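Local coordinates for protein putative fructose-bisphosphate aldolase (Coccidioides immitis, PDB 3PM6) that is a putative class II fructose-bisphosphate aldolase, a closed eight-stranded TIM barrel that carries a bound zinc ion, at residues G169-T173 and P190-N194; M118-S122 and T133-V137. All coordinates share one frame; numbering follows the deposited sequence.

Contact 1 of 2, residues G169-T173 and P190-N194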
loop_
_atom_site.group_PDB
_atom_site.type_symbol
_atom_site.label_atom_id
_atom_site.label_comp_id
_atom_site.label_asym_id
_atom_site.label_seq_id
_atom_site.Cartn_x
_atom_site.Cartn_y
_atom_site.Cartn_z
ATOM N N GLY A 169 -15.249 29.575 12.088
ATOM C CA GLY A 169 -14.351 29.027 13.083
ATOM C C GLY A 169 -15.024 29.050 14.433
ATOM O O GLY A 169 -15.765 29.996 14.742
ATOM N N VAL A 170 -14.831 27.973 15.187
ATOM C CA VAL A 170 -15.247 27.900 16.602
ATOM C C VAL A 170 -14.034 27.475 17.444
ATOM O O VAL A 170 -13.577 26.310 17.390
ATOM C CB VAL A 170 -16.457 26.939 16.875
ATOM C CG1 VAL A 170 -16.854 26.946 18.382
ATOM C CG2 VAL A 170 -17.679 27.288 16.024
ATOM N N LEU A 171 -13.533 28.442 18.217
ATOM C CA LEU A 171 -12.486 28.245 19.214
ATOM C C LEU A 171 -12.905 27.422 20.420
ATOM O O LEU A 171 -14.009 27.566 20.949
ATOM C CB LEU A 171 -11.935 29.605 19.679
ATOM C CG LEU A 171 -11.276 30.466 18.594
ATOM C CD1 LEU A 171 -10.762 31.807 19.190
ATOM C CD2 LEU A 171 -10.131 29.700 17.877
ATOM N N THR A 172 -11.999 26.583 20.898
ATOM C CA THR A 172 -12.351 25.659 21.972
ATOM C C THR A 172 -12.238 26.316 23.342
ATOM O O THR A 172 -11.233 26.942 23.635
ATOM C CB THR A 172 -11.438 24.417 21.940
ATOM O OG1 THR A 172 -11.654 23.688 20.717
ATOM C CG2 THR A 172 -11.730 23.533 23.103
ATOM N N THR A 173 -13.267 26.150 24.180
ATOM C CA THR A 173 -13.219 26.605 25.561
ATOM C C THR A 173 -13.004 25.417 26.476
ATOM O O THR A 173 -13.269 24.277 26.084
ATOM C CB THR A 173 -14.538 27.323 25.973
ATOM O OG1 THR A 173 -15.655 26.425 25.806
ATOM C CG2 THR A 173 -14.749 28.586 25.110
ATOM N N PRO A 190 -8.025 20.408 20.057
ATOM C CA PRO A 190 -8.627 21.717 20.289
ATOM C C PRO A 190 -8.427 22.680 19.123
ATOM O O PRO A 190 -7.432 22.600 18.410
ATOM C CB PRO A 190 -7.922 22.226 21.568
ATOM C CG PRO A 190 -6.553 21.433 21.640
ATOM C CD PRO A 190 -6.874 20.102 20.949
ATOM N N ALA A 191 -9.393 23.575 18.943
ATOM C CA ALA A 191 -9.282 24.736 18.051
ATOM C C ALA A 191 -8.784 25.937 18.874
ATOM O O ALA A 191 -9.474 26.418 19.764
ATOM C CB ALA A 191 -10.638 25.044 17.408
ATOM N N PHE A 192 -7.578 26.416 18.600
ATOM C CA PHE A 192 -7.047 27.497 19.413
ATOM C C PHE A 192 -6.242 28.465 18.568
ATOM O O PHE A 192 -5.319 29.081 19.068
ATOM C CB PHE A 192 -6.258 26.953 20.624
ATOM C CG PHE A 192 -4.990 26.218 20.262
ATOM C CD1 PHE A 192 -5.047 24.921 19.743
ATOM C CD2 PHE A 192 -3.732 26.818 20.471
ATOM C CE1 PHE A 192 -3.886 24.232 19.404
ATOM C CE2 PHE A 192 -2.532 26.127 20.152
ATOM C CZ PHE A 192 -2.604 24.844 19.610
ATOM N N GLY A 193 -6.615 28.596 17.290
ATOM C CA GLY A 193 -5.930 29.481 16.330
ATOM C C GLY A 193 -5.255 28.718 15.193
ATOM O O GLY A 193 -4.913 29.294 14.147
ATOM N N ASN A 194 -5.057 27.419 15.392
ATOM C CA ASN A 194 -4.577 26.560 14.319
ATOM C C ASN A 194 -5.614 26.438 13.175
ATOM O O ASN A 194 -6.812 26.695 13.372
ATOM C CB ASN A 194 -4.130 25.194 14.837
ATOM C CG ASN A 194 -5.169 24.516 15.703
ATOM O OD1 ASN A 194 -6.026 25.165 16.312
ATOM N ND2 ASN A 194 -5.082 23.197 15.789
#
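Thr172 OG1 is shared by two partners: it accepts the backbone N-H of Ala191, with OG1 and Ala191 N 2.9 Å apart and 161° at the hydrogen, and it is also hydrogen-bonded to the carbonyl O of Pro151. Its first torsion (chi1 -64°) sets OG1 opposite the carbonyl carbon and beside its own backbone N, so hydroxyl and amide of one residue both face Ala191. The amide completes the pair: Thr172 N lies 2.8 Å from Ala191 O, nearly straight at 174° and in the carbonyl plane. Thr172 thus holds both polar backbone atoms of Ala191, although neither segment is regular strand or helix. Two methyls lie against backbone atoms of the facing segment, Ala191 CB 3.2 Å from Val170 O and Leu171 CD2 3.7 Å from Gly193 N. Within 190-194, Phe192 N donates to Asn194 OD1 (3.0 Å), tying that side-chain amide to the backbone two residues earlier, while ND2 of the same amide hydrogen-bonds the carbonyl O of the zinc ligand His227. The two directed bonds of buried Thr172 probably set the position of one loop against the other, where the chain leaves successive TIM-barrel strands, 146-149 and 187-188.

Contact 2 of 2, residues M118-S122 and T133-V137; sequences MVDMS and TRELV
Met121 and Val119 meet Thr133 and Leu136 inside a beta-alpha-beta unit of the TIM barrel, where helix 126-141 covers the end of strand 116-119 and the turn that follows it. Met121 can be followed outward: CB lies 4.0 Å from Thr133 OG1, CG approaches the same oxygen at 3.8 Å, SD comes alongside Leu136 CD1, and CE ends 3.9 Å from that methyl. A bend at chi2 (-68°) carries SD toward Leu136 and chi3 (125°) sets CE against CD1, the two side chains crossing at about a right angle. The hydroxyl of Thr133 is instead hydrogen-bonded to Asn129 O, one turn earlier in the helix. Val119 contributes one branch: with CG1 anti to the backbone N, that methyl lies 4.0 Å from Thr133 CA and also packs on Leu136. All four touching residues are buried, with Ile98 of helix 95-103 packing on Val119, Met121 and Leu136. Pointing away from the helix, Asp120 OD1 accepts Ser122 OG (2.8 Å) through its syn lone pair and, in an Asx turn, Ser122 N (3.2 Å), 28° out of the carboxylate plane; OD2 is hydrogen-bonded to ND1 of the zinc ligand His91. Val119 CG1 and Leu136 CD1 meet at 3.7 Å.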
loop_
_atom_site.group_PDB
_atom_site.type_symbol
_atom_site.label_atom_id
_atom_site.label_comp_id
_atom_site.label_asym_id
_atom_site.label_seq_id
_atom_site.Cartn_x
_atom_site.Cartn_y
_atom_site.Cartn_z
ATOM N N MET A 118 -10.545 9.234 14.604
ATOM C CA MET A 118 -10.972 10.547 14.955
ATOM C C MET A 118 -12.434 10.730 14.596
ATOM O O MET A 118 -12.769 10.806 13.429
ATOM C CB MET A 118 -10.100 11.647 14.301
ATOM C CG MET A 118 -10.571 13.035 14.683
ATOM S SD MET A 118 -9.799 14.343 13.697
ATOM C CE MET A 118 -10.346 15.757 14.709
ATOM N N VAL A 119 -13.296 10.826 15.604
ATOM C CA VAL A 119 -14.731 11.095 15.375
ATOM C C VAL A 119 -14.867 12.602 15.261
ATOM O O VAL A 119 -15.026 13.292 16.268
ATOM C CB VAL A 119 -15.626 10.540 16.536
ATOM C CG1 VAL A 119 -17.074 10.749 16.221
ATOM C CG2 VAL A 119 -15.310 9.050 16.786
ATOM N N ASP A 120 -14.749 13.103 14.039
ATOM C CA ASP A 120 -14.653 14.518 13.758
ATOM C C ASP A 120 -16.025 15.012 13.314
ATOM O O ASP A 120 -16.334 15.028 12.120
ATOM C CB ASP A 120 -13.617 14.775 12.631
ATOM C CG ASP A 120 -13.452 16.256 12.335
ATOM O OD1 ASP A 120 -14.143 17.040 13.018
ATOM O OD2 ASP A 120 -12.619 16.650 11.474
ATOM N N MET A 121 -16.855 15.412 14.274
ATOM C CA MET A 121 -18.191 15.938 13.949
ATOM C C MET A 121 -18.242 17.470 14.012
ATOM O O MET A 121 -19.303 18.072 14.238
ATOM C CB MET A 121 -19.206 15.303 14.914
ATOM C CG MET A 121 -19.230 13.739 14.811
ATOM S SD MET A 121 -19.898 13.178 13.223
ATOM C CE MET A 121 -18.607 12.109 12.597
ATOM N N SER A 122 -17.077 18.099 13.801
ATOM C CA SER A 122 -16.905 19.530 14.054
ATOM C C SER A 122 -17.638 20.395 13.041
ATOM O O SER A 122 -17.846 21.588 13.271
ATOM C CB SER A 122 -15.400 19.889 14.036
ATOM O OG SER A 122 -14.891 19.756 12.711
ATOM N N THR A 133 -20.878 12.379 18.496
ATOM C CA THR A 133 -19.603 11.907 19.092
ATOM C C THR A 133 -19.886 10.874 20.199
ATOM O O THR A 133 -19.303 9.796 20.217
ATOM C CB THR A 133 -18.698 13.060 19.612
ATOM O OG1 THR A 133 -18.317 13.910 18.523
ATOM C CG2 THR A 133 -17.420 12.510 20.275
ATOM N N ARG A 134 -20.810 11.186 21.104
ATOM C CA ARG A 134 -21.135 10.236 22.203
ATOM C C ARG A 134 -21.519 8.845 21.674
ATOM O O ARG A 134 -21.003 7.830 22.120
ATOM C CB ARG A 134 -22.248 10.788 23.080
ATOM C CG ARG A 134 -22.685 9.866 24.218
ATOM C CD ARG A 134 -23.770 10.556 25.057
ATOM N NE ARG A 134 -23.264 11.766 25.719
ATOM C CZ ARG A 134 -22.608 11.781 26.885
ATOM N NH1 ARG A 134 -22.365 10.644 27.554
ATOM N NH2 ARG A 134 -22.188 12.937 27.380
ATOM N N GLU A 135 -22.408 8.803 20.697
ATOM C CA GLU A 135 -22.859 7.525 20.196
ATOM C C GLU A 135 -21.833 6.817 19.335
ATOM O O GLU A 135 -21.773 5.589 19.351
ATOM C CB GLU A 135 -24.255 7.629 19.556
ATOM C CG GLU A 135 -24.358 7.924 18.098
ATOM C CD GLU A 135 -25.827 7.802 17.613
ATOM O OE1 GLU A 135 -26.448 8.846 17.316
ATOM O OE2 GLU A 135 -26.367 6.665 17.542
ATOM N N LEU A 136 -21.007 7.576 18.609
ATOM C CA LEU A 136 -19.972 6.963 17.813
ATOM C C LEU A 136 -18.804 6.454 18.647
ATOM O O LEU A 136 -18.156 5.468 18.269
ATOM C CB LEU A 136 -19.498 7.887 16.671
ATOM C CG LEU A 136 -20.567 8.102 15.602
ATOM C CD1 LEU A 136 -20.244 9.355 14.783
ATOM C CD2 LEU A 136 -20.780 6.882 14.713
ATOM N N VAL A 137 -18.512 7.136 19.753
ATOM C CA VAL A 137 -17.512 6.671 20.690
ATOM C C VAL A 137 -17.941 5.307 21.258
ATOM O O VAL A 137 -17.120 4.386 21.378
ATOM C CB VAL A 137 -17.313 7.686 21.837
ATOM C CG1 VAL A 137 -16.629 7.027 23.038
ATOM C CG2 VAL A 137 -16.520 8.912 21.329
#

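How the contacts relate
Both segments of contact 2 precede both segments of contact 1 along the chain; the centres are 17 Å apart and the nearest atoms about 6 Å apart, so the two do not touch. Both belong to one closed parallel barrel. Contact 2 seats helix 126-141 against strand 116-119, whereas contact 1 joins loops that follow strands 146-149 and 187-188, the next two strands in barrel order. Arg153 links the two regions: its NE bonds to Ser122 O and its backbone to Val170. Through Asp120, and more remotely through Asn194, each pair of segments adjoins the zinc site, although neither residue takes part in the cross-segment packing.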